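Local coordinates for cytoplasmic Protein STM1381 (Salmonella enterica subsp. enterica serovar Typhimurium, PDB 3SOZ) that is of unknown function but belongs to the class I glutamine amidotransferase-like proteins, so that a role related to such enzymes is possible though unproven, at residues K5-G10 with E66-Y71; I97-Q102 with N134-E139; V148-E153 with G181-I186; D200-M205 with C214-D219. One frame throughout, in Å; residues are numbered along the deposited sequence.

Contact 1: residues K5-G10 with E66-Y71; sequences KILFIG and EALACY
Lys5 and Tyr71 meet where the parallel strand 5-10 passes the end of a beta-alpha-beta crossover, the connection that leaves strand 48-53 and descends through helix 65-69 into strand 73-77. Both of those strands pair with 5-10 in the central sheet, and the backbone of Leu7 bonds to Ala73 and Val75. Lys5 opens the strand: with CG anti to its backbone N (chi1 -167°) and the chain extended beyond, CG runs obliquely past the Tyr71 ring, 4.2 Å from CD1, and CD lies 4.1 Å from Cys70 O. Ile6 directs its side chain to the other side of the strand, against Val49 and Val75, and meets the segment 66-71 through its backbone, its C lying 3.5 Å from Tyr71 CD1. Leu7 meets the ring face-on. Its CB stands over the centre of the Tyr71 ring, 3.8 Å from the centroid and 8° off the normal, a CH-pi contact, while CD2 reaches toward the helix and comes within 4.4 Å of Leu68 CD2. Across the ring from Leu7, Cys70 SG is offset toward the rim, 4.1 Å above the plane. The other Leu7 branch follows the ring outward, CD1 ending 3.7 Å from Tyr71 CZ.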
loop_
_atom_site.group_PDB
_atom_site.type_symbol
_atom_site.label_atom_id
_atom_site.label_comp_id
_atom_site.label_asym_id
_atom_site.label_seq_id
_atom_site.Cartn_x
_atom_site.Cartn_y
_atom_site.Cartn_z
ATOM N N LYS A 5 20.553 15.199 27.630
ATOM C CA LYS A 5 19.877 16.002 26.621
ATOM C C LYS A 5 19.573 15.111 25.400
ATOM O O LYS A 5 20.460 14.430 24.844
ATOM C CB LYS A 5 20.734 17.232 26.251
ATOM C CG LYS A 5 20.007 18.310 25.431
ATOM C CD LYS A 5 20.882 19.518 25.120
ATOM C CE LYS A 5 20.026 20.661 24.549
ATOM N NZ LYS A 5 20.766 21.957 24.443
ATOM N N ILE A 6 18.298 15.094 25.013
ATOM C CA ILE A 6 17.855 14.324 23.840
ATOM C C ILE A 6 17.061 15.155 22.849
ATOM O O ILE A 6 16.403 16.171 23.203
ATOM C CB ILE A 6 16.978 13.142 24.216
ATOM C CG1 ILE A 6 15.698 13.654 24.875
ATOM C CG2 ILE A 6 17.749 12.175 25.104
ATOM C CD1 ILE A 6 14.479 12.912 24.479
ATOM N N LEU A 7 17.127 14.704 21.601
ATOM C CA LEU A 7 16.250 15.210 20.540
ATOM C C LEU A 7 14.975 14.356 20.429
ATOM O O LEU A 7 15.041 13.149 20.089
ATOM C CB LEU A 7 16.987 15.208 19.194
ATOM C CG LEU A 7 16.232 15.954 18.099
ATOM C CD1 LEU A 7 16.074 17.421 18.425
ATOM C CD2 LEU A 7 16.902 15.743 16.737
ATOM N N PHE A 8 13.833 14.964 20.708
ATOM C CA PHE A 8 12.583 14.224 20.523
ATOM C C PHE A 8 11.709 14.576 19.328
ATOM O O PHE A 8 10.981 15.576 19.333
ATOM C CB PHE A 8 11.734 14.243 21.766
ATOM C CG PHE A 8 10.661 13.223 21.745
ATOM C CD1 PHE A 8 9.482 13.458 21.063
ATOM C CD2 PHE A 8 10.822 12.034 22.417
ATOM C CE1 PHE A 8 8.500 12.547 21.064
ATOM C CE2 PHE A 8 9.832 11.103 22.419
ATOM C CZ PHE A 8 8.681 11.353 21.742
ATOM N N ILE A 9 11.751 13.688 18.345
ATOM C CA ILE A 9 11.040 13.887 17.109
ATOM C C ILE A 9 9.676 13.164 17.083
ATOM O O ILE A 9 9.611 11.918 16.994
ATOM C CB ILE A 9 11.925 13.418 15.919
ATOM C CG1 ILE A 9 13.338 14.035 16.007
ATOM C CG2 ILE A 9 11.272 13.706 14.599
ATOM C CD1 ILE A 9 14.236 13.605 14.890
ATOM N N GLY A 10 8.598 13.961 17.147
ATOM C CA GLY A 10 7.252 13.500 16.776
ATOM C C GLY A 10 6.252 14.601 16.458
ATOM O O GLY A 10 6.612 15.756 16.322
ATOM N N GLU A 66 27.800 18.132 13.039
ATOM C CA GLU A 66 28.049 18.912 14.245
ATOM C C GLU A 66 26.728 19.222 14.995
ATOM O O GLU A 66 26.700 19.207 16.227
ATOM C CB GLU A 66 28.875 20.181 13.890
ATOM C CG GLU A 66 29.171 21.189 15.052
ATOM C CD GLU A 66 29.845 22.518 14.572
ATOM O OE1 GLU A 66 29.314 23.623 14.877
ATOM O OE2 GLU A 66 30.904 22.467 13.887
ATOM N N ALA A 67 25.645 19.451 14.245
ATOM C CA ALA A 67 24.360 19.935 14.802
ATOM C C ALA A 67 23.666 18.961 15.770
ATOM O O ALA A 67 23.135 19.378 16.811
ATOM C CB ALA A 67 23.412 20.339 13.684
ATOM N N LEU A 68 23.700 17.673 15.420
ATOM C CA LEU A 68 23.081 16.590 16.205
ATOM C C LEU A 68 23.985 16.053 17.321
ATOM O O LEU A 68 23.498 15.413 18.275
ATOM C CB LEU A 68 22.695 15.411 15.287
ATOM C CG LEU A 68 21.919 15.667 13.988
ATOM C CD1 LEU A 68 21.888 14.436 13.078
ATOM C CD2 LEU A 68 20.520 16.134 14.308
ATOM N N ALA A 69 25.298 16.296 17.179
ATOM C CA ALA A 69 26.331 15.805 18.100
ATOM C C ALA A 69 26.120 16.233 19.560
ATOM O O ALA A 69 26.513 15.521 20.495
ATOM C CB ALA A 69 27.704 16.244 17.609
ATOM N N CYS A 70 25.495 17.383 19.758
ATOM C CA CYS A 70 25.248 17.838 21.100
ATOM C C CYS A 70 24.078 17.105 21.731
ATOM O O CYS A 70 23.627 17.515 22.801
ATOM C CB CYS A 70 24.964 19.339 21.115
ATOM S SG CYS A 70 23.423 19.750 20.258
ATOM N N TYR A 71 23.564 16.051 21.076
ATOM C CA TYR A 71 22.439 15.245 21.635
ATOM C C TYR A 71 22.899 13.878 22.079
ATOM O O TYR A 71 23.567 13.185 21.319
ATOM C CB TYR A 71 21.257 15.085 20.647
ATOM C CG TYR A 71 20.479 16.345 20.444
ATOM C CD1 TYR A 71 19.787 16.938 21.503
ATOM C CD2 TYR A 71 20.439 16.969 19.208
ATOM C CE1 TYR A 71 19.078 18.125 21.332
ATOM C CE2 TYR A 71 19.743 18.167 19.030
ATOM C CZ TYR A 71 19.068 18.719 20.093
ATOM O OH TYR A 71 18.378 19.873 19.917
#

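Contact 2: residues I97-Q102 with N134-E139; sequences IPDALQ and NTVLAE
The carboxylate of Asp99 and the amide of Gln102 are the flat groups here, and both turn an oxygen to the methyls of Val136. Asp99 OD2 lies 4.2 Å from Val136 CG2, a loose approach, whereas Gln102 OE1 sits 3.6 Å from Val136 CG1 and nearly as close to CG2. The other carboxylate oxygen, Asp99 OD1, takes two backbone donors from quite different directions. Leu101 N, at 2.6 Å from Asp99 OD1, meets it nearly in line with the C-O bond; Gln102 N, at 2.9 Å from Asp99 OD1, comes from above the carboxylate plane, 75° out of it. This is an N-cap: Asp99 immediately precedes helix 100-109, and two N-H groups of the first turn share its oxygen. The helix-end field would probably favour the charged form of the carboxylate. Gln102 reaches Val136 by a bend at chi2 (-44°), which brings the amide round although CB points away from the segment 134-139; the two side chains cross at about a right angle. Leu101 directs its CB toward that segment, and its side chain crosses those of Thr135 and Leu137 at about a right angle. Its CG is 4.2 Å from Leu137 CG, and its CD2 lies 3.8 Å from Thr135 OG1, an apolar approach to a hydroxyl. Phe84 and Leu85 of helix 81-85 also pack on Leu101. Pro155 and Gln156 of the second subunit pack against Ile97 and Asp99, respectively.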
loop_
_atom_site.group_PDB
_atom_site.type_symbol
_atom_site.label_atom_id
_atom_site.label_comp_id
_atom_site.label_asym_id
_atom_site.label_seq_id
_atom_site.Cartn_x
_atom_site.Cartn_y
_atom_site.Cartn_z
ATOM N N ILE A 97 19.213 18.815 -0.726
ATOM C CA ILE A 97 19.594 18.879 0.677
ATOM C C ILE A 97 20.125 17.493 1.014
ATOM O O ILE A 97 19.887 16.564 0.250
ATOM C CB ILE A 97 18.402 19.284 1.630
ATOM C CG1 ILE A 97 17.610 18.056 2.074
ATOM C CG2 ILE A 97 17.460 20.330 1.016
ATOM C CD1 ILE A 97 17.403 18.013 3.578
ATOM N N PRO A 98 20.861 17.339 2.135
ATOM C CA PRO A 98 21.378 15.979 2.438
ATOM C C PRO A 98 20.339 15.024 3.065
ATOM O O PRO A 98 19.434 15.473 3.820
ATOM C CB PRO A 98 22.535 16.247 3.421
ATOM C CG PRO A 98 22.848 17.746 3.259
ATOM C CD PRO A 98 21.488 18.359 2.998
ATOM N N ASP A 99 20.469 13.727 2.744
ATOM C CA ASP A 99 19.629 12.661 3.313
ATOM C C ASP A 99 19.634 12.705 4.835
ATOM O O ASP A 99 20.600 12.289 5.447
ATOM C CB ASP A 99 20.125 11.300 2.803
ATOM C CG ASP A 99 19.379 10.108 3.422
ATOM O OD1 ASP A 99 18.742 10.267 4.498
ATOM O OD2 ASP A 99 19.436 8.999 2.829
ATOM N N ALA A 100 18.559 13.217 5.431
ATOM C CA ALA A 100 18.360 13.335 6.912
ATOM C C ALA A 100 18.537 12.044 7.700
ATOM O O ALA A 100 18.798 12.068 8.909
ATOM C CB ALA A 100 16.989 13.897 7.211
ATOM N N LEU A 101 18.366 10.919 7.013
ATOM C CA LEU A 101 18.426 9.605 7.624
ATOM C C LEU A 101 19.869 9.104 7.589
ATOM O O LEU A 101 20.272 8.304 8.452
ATOM C CB LEU A 101 17.479 8.645 6.893
ATOM C CG LEU A 101 16.068 8.270 7.401
ATOM C CD1 LEU A 101 15.446 9.192 8.466
ATOM C CD2 LEU A 101 15.095 8.058 6.247
ATOM N N GLN A 102 20.637 9.555 6.588
ATOM C CA GLN A 102 22.073 9.347 6.597
ATOM C C GLN A 102 22.575 10.102 7.806
ATOM O O GLN A 102 23.349 9.561 8.583
ATOM C CB GLN A 102 22.767 9.882 5.336
ATOM C CG GLN A 102 23.287 8.835 4.358
ATOM C CD GLN A 102 23.997 7.684 5.031
ATOM O OE1 GLN A 102 24.108 6.608 4.454
ATOM N NE2 GLN A 102 24.468 7.892 6.246
ATOM N N ASN A 134 13.103 0.239 3.189
ATOM C CA ASN A 134 13.799 0.697 1.979
ATOM C C ASN A 134 14.537 2.014 2.251
ATOM O O ASN A 134 14.373 3.039 1.554
ATOM C CB ASN A 134 12.771 0.871 0.858
ATOM C CG ASN A 134 11.767 -0.264 0.841
ATOM O OD1 ASN A 134 12.158 -1.439 0.841
ATOM N ND2 ASN A 134 10.476 0.062 0.861
ATOM N N THR A 135 15.348 1.993 3.291
ATOM C CA THR A 135 15.850 3.218 3.859
ATOM C C THR A 135 17.196 2.882 4.441
ATOM O O THR A 135 17.449 1.747 4.842
ATOM C CB THR A 135 14.842 3.739 4.913
ATOM O OG1 THR A 135 14.146 4.838 4.365
ATOM C CG2 THR A 135 15.482 4.206 6.159
ATOM N N VAL A 136 18.069 3.867 4.479
ATOM C CA VAL A 136 19.328 3.707 5.200
ATOM C C VAL A 136 19.137 3.219 6.654
ATOM O O VAL A 136 19.804 2.278 7.042
ATOM C CB VAL A 136 20.207 4.958 5.103
ATOM C CG1 VAL A 136 21.372 4.837 6.079
ATOM C CG2 VAL A 136 20.703 5.097 3.648
ATOM N N LEU A 137 18.211 3.792 7.427
ATOM C CA LEU A 137 17.980 3.327 8.814
ATOM C C LEU A 137 17.762 1.842 8.971
ATOM O O LEU A 137 17.924 1.334 10.067
ATOM C CB LEU A 137 16.806 4.030 9.499
ATOM C CG LEU A 137 16.977 5.361 10.227
ATOM C CD1 LEU A 137 16.014 5.466 11.428
ATOM C CD2 LEU A 137 18.409 5.583 10.714
ATOM N N ALA A 138 17.373 1.136 7.917
ATOM C CA ALA A 138 17.099 -0.299 8.057
ATOM C C ALA A 138 18.331 -0.943 8.686
ATOM O O ALA A 138 18.256 -1.651 9.699
ATOM C CB ALA A 138 16.783 -0.934 6.709
ATOM N N GLU A 139 19.466 -0.626 8.075
ATOM C CA GLU A 139 20.810 -0.991 8.521
ATOM C C GLU A 139 21.092 -0.636 10.002
ATOM O O GLU A 139 21.652 -1.430 10.713
ATOM C CB GLU A 139 21.772 -0.244 7.600
ATOM C CG GLU A 139 22.991 -0.976 7.054
ATOM C CD GLU A 139 24.114 0.040 6.757
ATOM O OE1 GLU A 139 24.615 0.664 7.725
ATOM O OE2 GLU A 139 24.476 0.234 5.573
#

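Contact 3: residues V148-E153 with G181-I186; sequences VDDRVE and GYNKLI
Strands 151-153 and 181-183 run antiparallel, their axes 4.8 Å apart and 166° between directions, with Val152 and Tyr182 as the hydrogen-bonded pair. They are neighbours in the antiparallel part of the large mixed sheet. Val152 N gives a bond of 2.8 Å to Tyr182 O, Tyr182 N returns one to Val152 O at 3.1 Å, and Lys184 N to Asp150 O extends the pairing beyond the regular strands. Arg151 with Asn183 and Glu153 with Gly181 form the flanking non-hydrogen-bonded pairs.

On the face shared by Val152 and Tyr182, the two side chains lie alongside and point the same way. Tyr182 has CG between the backbone N and the carbonyl carbon (chi1 61°), which lays its ring beside Val152; Val152 CB is 3.9 Å from the ring centroid, offset toward the rim, in a CH-pi contact. Val152 CG2 also touches Lys184 CB at 3.7 Å. The Tyr182 hydroxyl is bonded to Asp200 and Asn198.

Asn183 ND2 reaches Asp150 OD2 at 2.8 Å, but the angle of 122° makes the bond weak. That same oxygen accepts from the backbone N of Thr124 and Gly125, and Asn183 OD1 from that of Gly119, tying two buried side chains to nearby loop residues. Arg151 and Glu153 point to the same face as Asn183, opposite Val152 and Tyr182; there Asn82 of the third subunit bonds Arg151 NH2 and Trp224 NE1 bonds Glu153 OE1. A salt-bridge network closes along the segment: Arg151 NH1 sits 2.6 Å from Asp149 OD2, and Arg151 NE meets Glu153 OE2 at 3.1 Å, the oxygen tilted out of the guanidinium plane.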
loop_
_atom_site.group_PDB
_atom_site.type_symbol
_atom_site.label_atom_id
_atom_site.label_comp_id
_atom_site.label_asym_id
_atom_site.label_seq_id
_atom_site.Cartn_x
_atom_site.Cartn_y
_atom_site.Cartn_z
ATOM N N VAL A 148 5.150 -6.165 4.106
ATOM C CA VAL A 148 3.739 -5.833 4.100
ATOM C C VAL A 148 3.416 -4.967 5.330
ATOM O O VAL A 148 4.273 -4.752 6.195
ATOM C CB VAL A 148 2.854 -7.096 4.149
ATOM C CG1 VAL A 148 3.207 -8.059 3.050
ATOM C CG2 VAL A 148 2.914 -7.786 5.547
ATOM N N ASP A 149 2.193 -4.445 5.365
ATOM C CA ASP A 149 1.624 -3.827 6.540
ATOM C C ASP A 149 1.956 -4.554 7.855
ATOM O O ASP A 149 1.507 -5.622 8.126
ATOM C CB ASP A 149 0.101 -3.658 6.368
ATOM C CG ASP A 149 -0.528 -2.850 7.483
ATOM O OD1 ASP A 149 -0.101 -2.957 8.642
ATOM O OD2 ASP A 149 -1.478 -2.112 7.212
ATOM N N ASP A 150 2.780 -3.891 8.638
ATOM C CA ASP A 150 3.243 -4.198 9.977
ATOM C C ASP A 150 2.260 -4.401 11.110
ATOM O O ASP A 150 2.673 -4.903 12.156
ATOM C CB ASP A 150 3.942 -2.920 10.448
ATOM C CG ASP A 150 5.375 -3.099 10.600
ATOM O OD1 ASP A 150 5.858 -4.237 10.379
ATOM O OD2 ASP A 150 6.025 -2.102 10.926
ATOM N N ARG A 151 1.034 -3.904 11.024
ATOM C CA ARG A 151 0.326 -3.758 12.316
ATOM C C ARG A 151 -0.115 -5.127 12.771
ATOM O O ARG A 151 -0.387 -5.979 11.937
ATOM C CB ARG A 151 -0.882 -2.803 12.328
ATOM C CG ARG A 151 -0.744 -1.417 11.646
ATOM C CD ARG A 151 -1.552 -1.481 10.363
ATOM N NE ARG A 151 -2.978 -1.364 10.596
ATOM C CZ ARG A 151 -3.920 -1.788 9.765
ATOM N NH1 ARG A 151 -3.618 -2.385 8.611
ATOM N NH2 ARG A 151 -5.191 -1.593 10.086
ATOM N N VAL A 152 -0.113 -5.347 14.088
ATOM C CA VAL A 152 -0.842 -6.445 14.677
ATOM C C VAL A 152 -1.806 -5.757 15.622
ATOM O O VAL A 152 -1.377 -5.130 16.603
ATOM C CB VAL A 152 0.094 -7.419 15.413
ATOM C CG1 VAL A 152 -0.645 -8.698 15.800
ATOM C CG2 VAL A 152 1.261 -7.770 14.538
ATOM N N GLU A 153 -3.100 -5.808 15.287
ATOM C CA GLU A 153 -4.103 -5.100 16.084
ATOM C C GLU A 153 -4.583 -6.072 17.106
ATOM O O GLU A 153 -4.837 -7.236 16.770
ATOM C CB GLU A 153 -5.285 -4.597 15.261
ATOM C CG GLU A 153 -4.898 -3.785 14.079
ATOM C CD GLU A 153 -4.547 -2.324 14.396
ATOM O OE1 GLU A 153 -4.464 -1.933 15.592
ATOM O OE2 GLU A 153 -4.363 -1.556 13.404
ATOM N N GLY A 181 -1.935 -2.926 20.291
ATOM C CA GLY A 181 -1.349 -3.383 19.053
ATOM C C GLY A 181 0.140 -3.089 19.041
ATOM O O GLY A 181 0.657 -2.459 19.966
ATOM N N TYR A 182 0.841 -3.559 18.010
ATOM C CA TYR A 182 2.254 -3.294 17.880
ATOM C C TYR A 182 2.655 -3.550 16.435
ATOM O O TYR A 182 1.913 -4.157 15.656
ATOM C CB TYR A 182 3.095 -4.215 18.827
ATOM C CG TYR A 182 2.916 -5.704 18.538
ATOM C CD1 TYR A 182 1.850 -6.395 19.063
ATOM C CD2 TYR A 182 3.772 -6.387 17.708
ATOM C CE1 TYR A 182 1.642 -7.712 18.803
ATOM C CE2 TYR A 182 3.552 -7.731 17.426
ATOM C CZ TYR A 182 2.457 -8.366 17.987
ATOM O OH TYR A 182 2.179 -9.694 17.745
ATOM N N ASN A 183 3.858 -3.096 16.106
ATOM C CA ASN A 183 4.499 -3.431 14.863
ATOM C C ASN A 183 5.212 -4.776 14.990
ATOM O O ASN A 183 5.959 -5.015 15.924
ATOM C CB ASN A 183 5.491 -2.335 14.502
ATOM C CG ASN A 183 4.822 -1.035 14.087
ATOM O OD1 ASN A 183 4.765 -0.062 14.850
ATOM N ND2 ASN A 183 4.332 -1.006 12.850
ATOM N N LYS A 184 4.985 -5.655 14.029
ATOM C CA LYS A 184 5.527 -6.979 14.071
ATOM C C LYS A 184 6.889 -6.857 13.467
ATOM O O LYS A 184 7.004 -6.387 12.334
ATOM C CB LYS A 184 4.693 -7.921 13.228
ATOM C CG LYS A 184 5.232 -9.325 13.174
ATOM C CD LYS A 184 4.297 -10.252 12.423
ATOM C CE LYS A 184 4.909 -11.666 12.333
ATOM N NZ LYS A 184 3.867 -12.655 11.928
ATOM N N LEU A 185 7.891 -7.291 14.252
ATOM C CA LEU A 185 9.299 -7.305 13.908
ATOM C C LEU A 185 9.956 -8.659 14.206
ATOM O O LEU A 185 9.376 -9.571 14.815
ATOM C CB LEU A 185 10.036 -6.221 14.686
ATOM C CG LEU A 185 9.435 -4.832 14.482
ATOM C CD1 LEU A 185 9.770 -3.934 15.605
ATOM C CD2 LEU A 185 9.931 -4.272 13.210
ATOM N N ILE A 186 11.188 -8.781 13.737
ATOM C CA ILE A 186 11.991 -9.980 13.893
ATOM C C ILE A 186 13.328 -9.514 14.470
ATOM O O ILE A 186 13.928 -8.574 13.937
ATOM C CB ILE A 186 12.245 -10.620 12.512
ATOM C CG1 ILE A 186 10.949 -11.192 11.944
ATOM C CG2 ILE A 186 13.393 -11.668 12.588
ATOM C CD1 ILE A 186 11.007 -11.549 10.423
#

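Contact 4: residues D200-M205 with C214-D219; sequences DPLLVM and CCFASD
Leu202 and Phe216 lie side by side and point the same way, so that the two leucine methyls graze one flank of the ring. CD2 stands over a face, 4.0 Å from the ring centroid and offset toward the rim, a CH-pi contact; CD1 touches Phe216 CE1 at 3.6 Å. CG of Leu202 is anti to its backbone N (chi1 -175°), which carries both branches across to the other segment, and CD2 also packs 3.8 Å from Ala217 CB. Leu203 meets the same ring from its edge: its CG lies near the ring plane, while its CD2 goes on to Cys214 SG at 3.5 Å. Selenomethionine Met205, bent at chi2, folds its methyl CE onto Cys214 CB, also 3.5 Å away. The Leu203, Met205, Cys214 and Phe216 side chains thus share one face of the sheet, where helix 235-246 packs and Trp239 meets Phe216 edge-to-face. Val204 and Cys215 point to the other face, toward Pro142. Their backbones exchange two straight bonds, Val204 N to Cys215 O at 3.0 Å and the reverse at 3.1 Å, and Ala217 N to Leu202 O adds a third beside the corner at 202-203. The pattern is that of an antiparallel beta hairpin, 200-208 with 211-216, within an alpha/beta fold.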
loop_
_atom_site.group_PDB
_atom_site.type_symbol
_atom_site.label_atom_id
_atom_site.label_comp_id
_atom_site.label_asym_id
_atom_site.label_seq_id
_atom_site.Cartn_x
_atom_site.Cartn_y
_atom_site.Cartn_z
ATOM N N ASP A 200 6.046 -12.175 19.834
ATOM C CA ASP A 200 6.832 -11.391 18.891
ATOM C C ASP A 200 7.642 -10.394 19.702
ATOM O O ASP A 200 7.260 -10.082 20.831
ATOM C CB ASP A 200 5.914 -10.591 17.956
ATOM C CG ASP A 200 5.321 -11.422 16.854
ATOM O OD1 ASP A 200 6.036 -12.317 16.355
ATOM O OD2 ASP A 200 4.133 -11.166 16.476
ATOM N N PRO A 201 8.736 -9.845 19.125
ATOM C CA PRO A 201 9.575 -8.862 19.847
ATOM C C PRO A 201 8.833 -7.632 20.287
ATOM O O PRO A 201 8.005 -7.124 19.555
ATOM C CB PRO A 201 10.593 -8.449 18.802
ATOM C CG PRO A 201 10.671 -9.579 17.872
ATOM C CD PRO A 201 9.396 -10.344 17.910
ATOM N N LEU A 202 9.134 -7.110 21.452
ATOM C CA LEU A 202 8.543 -5.860 21.817
ATOM C C LEU A 202 9.608 -4.827 22.162
ATOM O O LEU A 202 9.444 -3.644 21.865
ATOM C CB LEU A 202 7.552 -6.055 22.951
ATOM C CG LEU A 202 6.655 -4.915 23.500
ATOM C CD1 LEU A 202 7.034 -4.463 24.911
ATOM C CD2 LEU A 202 6.438 -3.703 22.556
ATOM N N LEU A 203 10.700 -5.271 22.786
ATOM C CA LEU A 203 11.778 -4.375 23.204
ATOM C C LEU A 203 13.027 -5.016 22.698
ATOM O O LEU A 203 13.380 -6.103 23.118
ATOM C CB LEU A 203 11.867 -4.282 24.715
ATOM C CG LEU A 203 11.992 -2.876 25.286
ATOM C CD1 LEU A 203 12.574 -2.930 26.680
ATOM C CD2 LEU A 203 12.819 -1.977 24.378
ATOM N N VAL A 204 13.659 -4.382 21.729
ATOM C CA VAL A 204 14.849 -4.942 21.148
ATOM C C VAL A 204 15.966 -3.945 21.288
ATOM O O VAL A 204 15.820 -2.743 20.983
ATOM C CB VAL A 204 14.630 -5.365 19.699
ATOM C CG1 VAL A 204 15.889 -5.931 19.103
ATOM C CG2 VAL A 204 13.557 -6.386 19.654
HETATM N N MSE A 205 17.077 -4.475 21.790
HETATM C CA MSE A 205 18.292 -3.715 21.972
HETATM C C MSE A 205 19.339 -4.134 20.981
HETATM O O MSE A 205 19.412 -5.297 20.561
HETATM C CB MSE A 205 18.821 -3.946 23.358
HETATM C CG MSE A 205 19.256 -2.700 23.967
HETATM SE SE MSE A 205 17.644 -1.882 24.589
HETATM C CE MSE A 205 18.362 -0.056 24.693
ATOM N N CYS A 214 17.572 1.299 20.093
ATOM C CA CYS A 214 16.448 0.627 20.711
ATOM C C CYS A 214 15.144 0.799 19.897
ATOM O O CYS A 214 14.822 1.893 19.418
ATOM C CB CYS A 214 16.302 1.132 22.144
ATOM S SG CYS A 214 14.959 0.433 23.068
ATOM N N CYS A 215 14.436 -0.316 19.736
ATOM C CA CYS A 215 13.129 -0.376 19.121
ATOM C C CYS A 215 12.109 -0.839 20.127
ATOM O O CYS A 215 12.282 -1.864 20.785
ATOM C CB CYS A 215 13.140 -1.368 17.995
ATOM S SG CYS A 215 14.134 -0.779 16.670
ATOM N N PHE A 216 11.041 -0.071 20.241
ATOM C CA PHE A 216 9.914 -0.451 21.047
ATOM C C PHE A 216 8.748 -0.625 20.073
ATOM O O PHE A 216 8.427 0.299 19.322
ATOM C CB PHE A 216 9.641 0.625 22.120
ATOM C CG PHE A 216 8.450 0.332 22.957
ATOM C CD1 PHE A 216 8.523 -0.598 23.988
ATOM C CD2 PHE A 216 7.225 0.919 22.668
ATOM C CE1 PHE A 216 7.388 -0.907 24.737
ATOM C CE2 PHE A 216 6.099 0.617 23.416
ATOM C CZ PHE A 216 6.178 -0.293 24.444
ATOM N N ALA A 217 8.133 -1.805 20.073
ATOM C CA ALA A 217 7.240 -2.222 18.970
ATOM C C ALA A 217 5.817 -1.697 19.047
ATOM O O ALA A 217 4.998 -2.033 18.189
ATOM C CB ALA A 217 7.209 -3.725 18.820
ATOM N N SER A 218 5.527 -0.885 20.056
ATOM C CA SER A 218 4.175 -0.408 20.279
ATOM C C SER A 218 4.256 1.087 20.384
ATOM O O SER A 218 5.268 1.670 20.036
ATOM C CB SER A 218 3.569 -1.007 21.543
ATOM O OG SER A 218 2.176 -0.763 21.627
ATOM N N ASP A 219 3.189 1.708 20.833
ATOM C CA ASP A 219 3.082 3.140 20.770
ATOM C C ASP A 219 3.160 3.609 22.207
ATOM O O ASP A 219 2.639 2.976 23.113
ATOM C CB ASP A 219 1.730 3.528 20.163
ATOM C CG ASP A 219 1.689 4.964 19.610
ATOM O OD1 ASP A 219 2.246 5.920 20.178
ATOM O OD2 ASP A 219 1.030 5.152 18.583
#

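Along the chain the four contacts follow in series. Contacts 1, 3 and 4 reach the same mixed sheet: contact 1 on its parallel part, contact 3 on antiparallel strands 151-154 and 175-187, contact 4 on hairpin 200-208/211-216, which rejoins the parallel strands by pairing 211-216 with 113-117. Contacts 3 and 4, centres about 11 Å apart, touch: Asn183 N lies 2.6 Å from Ala217 O, probably hydrogen-bonded. Contacts 1 and 3, about 28 Å between centres, flank the chain's centre. Contact 2 joins the starts of helices 100-109 and 137-140, its centre about 16 Å from that of contact 1. Asn134 packs on Asp149 of the second subunit, and Val148 on Asn134 of the third, placing contacts 2 and 3 at subunit interfaces; no other chain touches contacts 1 and 4.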